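Local coordinates for protein lysozyme (Penaeus vannamei, PDB 6UKC) that probably hydrolyses the beta-1,4 linkages between N-acetylmuramic acid and N-acetylglucosamine in bacterial peptidoglycan, and those of chitodextrins, as a C-type lysozyme of innate immunity, at residues A13-L16 / K17-Y21. Residues are numbered along the deposited sequence; the frame is centred on the assembly and turned at random.
Sequences AELL and KRDYY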
ATOM      1  N   ALA A  13      -7.383   9.778  -0.445  1.00 20.79           N
ATOM      2  CA  ALA A  13      -8.430   9.414   0.549  1.00 21.01           C
ATOM      3  C   ALA A  13      -9.809   9.353  -0.128  1.00 20.18           C
ATOM      4  O   ALA A  13     -10.514   8.326   0.077  1.00 20.57           O
ATOM      5  CB  ALA A  13      -8.441  10.372   1.723  1.00 20.94           C
ATOM      6  N   GLU A  14     -10.187  10.399  -0.886  1.00 19.57           N
ATOM      7  CA  GLU A  14     -11.516  10.498  -1.550  1.00 21.14           C
ATOM      8  C   GLU A  14     -11.649   9.357  -2.575  1.00 20.21           C
ATOM      9  O   GLU A  14     -12.731   8.816  -2.722  1.00 18.14           O
ATOM     10  CB  GLU A  14     -11.740  11.894  -2.145  1.00 23.70           C
ATOM     11  CG  GLU A  14     -11.939  12.993  -1.100  1.00 26.38           C
ATOM     12  CD  GLU A  14     -12.308  14.376  -1.640  1.00 28.82           C
ATOM     13  OE1 GLU A  14     -11.696  15.366  -1.205  1.00 35.77           O
ATOM     14  OE2 GLU A  14     -13.212  14.476  -2.487  1.00 28.89           O
ATOM     15  N   LEU A  15     -10.572   8.971  -3.251  1.00 21.40           N
ATOM     16  CA  LEU A  15     -10.627   7.889  -4.269  1.00 21.39           C
ATOM     17  C   LEU A  15     -10.976   6.559  -3.595  1.00 20.88           C
ATOM     18  O   LEU A  15     -11.831   5.807  -4.139  1.00 17.51           O
ATOM     19  CB  LEU A  15      -9.277   7.763  -4.969  1.00 22.32           C
ATOM     20  CG  LEU A  15      -9.190   6.571  -5.913  1.00 23.28           C
ATOM     21  CD1 LEU A  15     -10.088   6.801  -7.124  1.00 24.15           C
ATOM     22  CD2 LEU A  15      -7.757   6.296  -6.319  1.00 24.24           C
ATOM     23  N   LEU A  16     -10.274   6.231  -2.505  1.00 21.04           N
ATOM     24  CA  LEU A  16     -10.524   4.959  -1.767  1.00 20.96           C
ATOM     25  C   LEU A  16     -11.986   4.937  -1.270  1.00 20.80           C
ATOM     26  O   LEU A  16     -12.619   3.852  -1.302  1.00 20.45           O
ATOM     27  CB  LEU A  16      -9.514   4.822  -0.628  1.00 20.23           C
ATOM     28  CG  LEU A  16      -8.048   4.675  -1.044  1.00 20.13           C
ATOM     29  CD1 LEU A  16      -7.153   4.702   0.183  1.00 20.21           C
ATOM     30  CD2 LEU A  16      -7.805   3.387  -1.819  1.00 20.87           C
ATOM     31  N   LYS A  17     -12.550   6.093  -0.900  1.00 20.44           N
ATOM     32  CA  LYS A  17     -13.950   6.161  -0.418  1.00 20.62           C
ATOM     33  C   LYS A  17     -14.928   6.066  -1.598  1.00 20.95           C
ATOM     34  O   LYS A  17     -15.858   5.254  -1.536  1.00 23.36           O
ATOM     35  CB  LYS A  17     -14.210   7.452   0.356  1.00 20.31           C
ATOM     36  CG  LYS A  17     -15.646   7.593   0.865  1.00 20.49           C
ATOM     37  CD  LYS A  17     -16.045   6.552   1.904  1.00 21.20           C
ATOM     38  CE  LYS A  17     -15.266   6.688   3.202  1.00 20.91           C
ATOM     39  NZ  LYS A  17     -15.800   5.809   4.258  1.00 20.99           N
ATOM     40  N   ARG A  18     -14.764   6.900  -2.617  1.00 22.61           N
ATOM     41  CA  ARG A  18     -15.720   7.024  -3.756  1.00 23.37           C
ATOM     42  C   ARG A  18     -15.760   5.717  -4.570  1.00 22.79           C
ATOM     43  O   ARG A  18     -16.875   5.188  -4.802  1.00 22.07           O
ATOM     44  CB  ARG A  18     -15.327   8.226  -4.624  1.00 24.80           C
ATOM     45  CG  ARG A  18     -16.352   8.588  -5.690  1.00 26.82           C
ATOM     46  CD  ARG A  18     -15.867   9.644  -6.659  1.00 27.64           C
ATOM     47  NE  ARG A  18     -14.453   9.427  -6.980  1.00 30.40           N
ATOM     48  CZ  ARG A  18     -13.426  10.169  -6.521  1.00 31.63           C
ATOM     49  NH1 ARG A  18     -13.630  11.213  -5.733  1.00 30.95           N
ATOM     50  NH2 ARG A  18     -12.186   9.866  -6.863  1.00 30.66           N
ATOM     51  N   ASP A  19     -14.599   5.186  -4.962  1.00 21.13           N
ATOM     52  CA  ASP A  19     -14.523   4.136  -6.011  1.00 20.63           C
ATOM     53  C   ASP A  19     -14.467   2.738  -5.397  1.00 19.79           C
ATOM     54  O   ASP A  19     -14.923   1.790  -6.086  1.00 20.45           O
ATOM     55  CB  ASP A  19     -13.323   4.337  -6.923  1.00 22.16           C
ATOM     56  CG  ASP A  19     -13.457   5.541  -7.828  1.00 24.67           C
ATOM     57  OD1 ASP A  19     -14.380   6.352  -7.620  1.00 25.05           O
ATOM     58  OD2 ASP A  19     -12.627   5.649  -8.734  1.00 29.52           O
ATOM     59  N   TYR A  20     -13.924   2.602  -4.181  1.00 18.38           N
ATOM     60  CA  TYR A  20     -13.656   1.294  -3.518  1.00 17.78           C
ATOM     61  C   TYR A  20     -14.511   1.090  -2.260  1.00 19.00           C
ATOM     62  O   TYR A  20     -14.446  -0.044  -1.706  1.00 19.86           O
ATOM     63  CB  TYR A  20     -12.160   1.188  -3.225  1.00 17.54           C
ATOM     64  CG  TYR A  20     -11.346   1.242  -4.486  1.00 16.85           C
ATOM     65  CD1 TYR A  20     -11.316   0.150  -5.345  1.00 15.92           C
ATOM     66  CD2 TYR A  20     -10.702   2.401  -4.873  1.00 16.21           C
ATOM     67  CE1 TYR A  20     -10.612   0.194  -6.536  1.00 15.87           C
ATOM     68  CE2 TYR A  20     -10.020   2.466  -6.080  1.00 16.82           C
ATOM     69  CZ  TYR A  20      -9.966   1.358  -6.906  1.00 15.58           C
ATOM     70  OH  TYR A  20      -9.262   1.403  -8.067  1.00 15.95           O
ATOM     71  N   TYR A  21     -15.269   2.109  -1.805  1.00 19.25           N
ATOM     72  CA  TYR A  21     -16.193   2.006  -0.644  1.00 19.79           C
ATOM     73  C   TYR A  21     -15.416   1.438   0.550  1.00 18.82           C
ATOM     74  O   TYR A  21     -15.921   0.575   1.309  1.00 16.30           O
ATOM     75  CB  TYR A  21     -17.398   1.111  -0.966  1.00 21.82           C
ATOM     76  CG  TYR A  21     -17.974   1.345  -2.335  1.00 23.93           C
ATOM     77  CD1 TYR A  21     -18.589   2.557  -2.646  1.00 27.77           C
ATOM     78  CD2 TYR A  21     -17.846   0.403  -3.343  1.00 24.25           C
ATOM     79  CE1 TYR A  21     -19.084   2.827  -3.916  1.00 26.33           C
ATOM     80  CE2 TYR A  21     -18.335   0.657  -4.621  1.00 27.03           C
ATOM     81  CZ  TYR A  21     -18.960   1.868  -4.902  1.00 26.63           C
ATOM     82  OH  TYR A  21     -19.445   2.140  -6.141  1.00 29.43           O
TER
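The side chain of Leu15 touches both Asp19 and Tyr20, four and five residues on, near the end of helix 9-20, the first helix of this C-type lysozyme fold. Its CG is anti to the backbone N (chi1 173°), and chi2 of 69° helps turn CD1 to Asp19, 3.2 Å from OD2. Leu15 CG comes to the CE2 corner of the Tyr20 ring, at 4.2 Å. Leu16, turned to Ile27 and Trp30 of helix 24-38, adds its CD2 to the same ring, 4.3 Å from Tyr20 CD2, and its CA lies at the ring edge. The ring also touches Ile87 and Leu91, and its OH bonds to Thr88, so Tyr20 ties this helix to the start of helix 88-105.

Arg18 folds back through a bend at chi3 (39°). Glu14 O sits over one guanidinium face, off-centre, and NH2 comes 3.7 Å from Leu15 CD1. Arg18 NE forms a salt bridge with Asp19 OD1 at 3.1 Å, from above the carboxylate plane. The bond from Arg18 N to Glu14 O is short and straight (2.8 Å), but Tyr20 N to Leu16 O is weak. Tyr21 then leaves the helix with positive phi. The contact thus pairs an apolar inner side with a charged, solvent-exposed side, where the salt bridge probably steadies both groups beside Leu15 CD1.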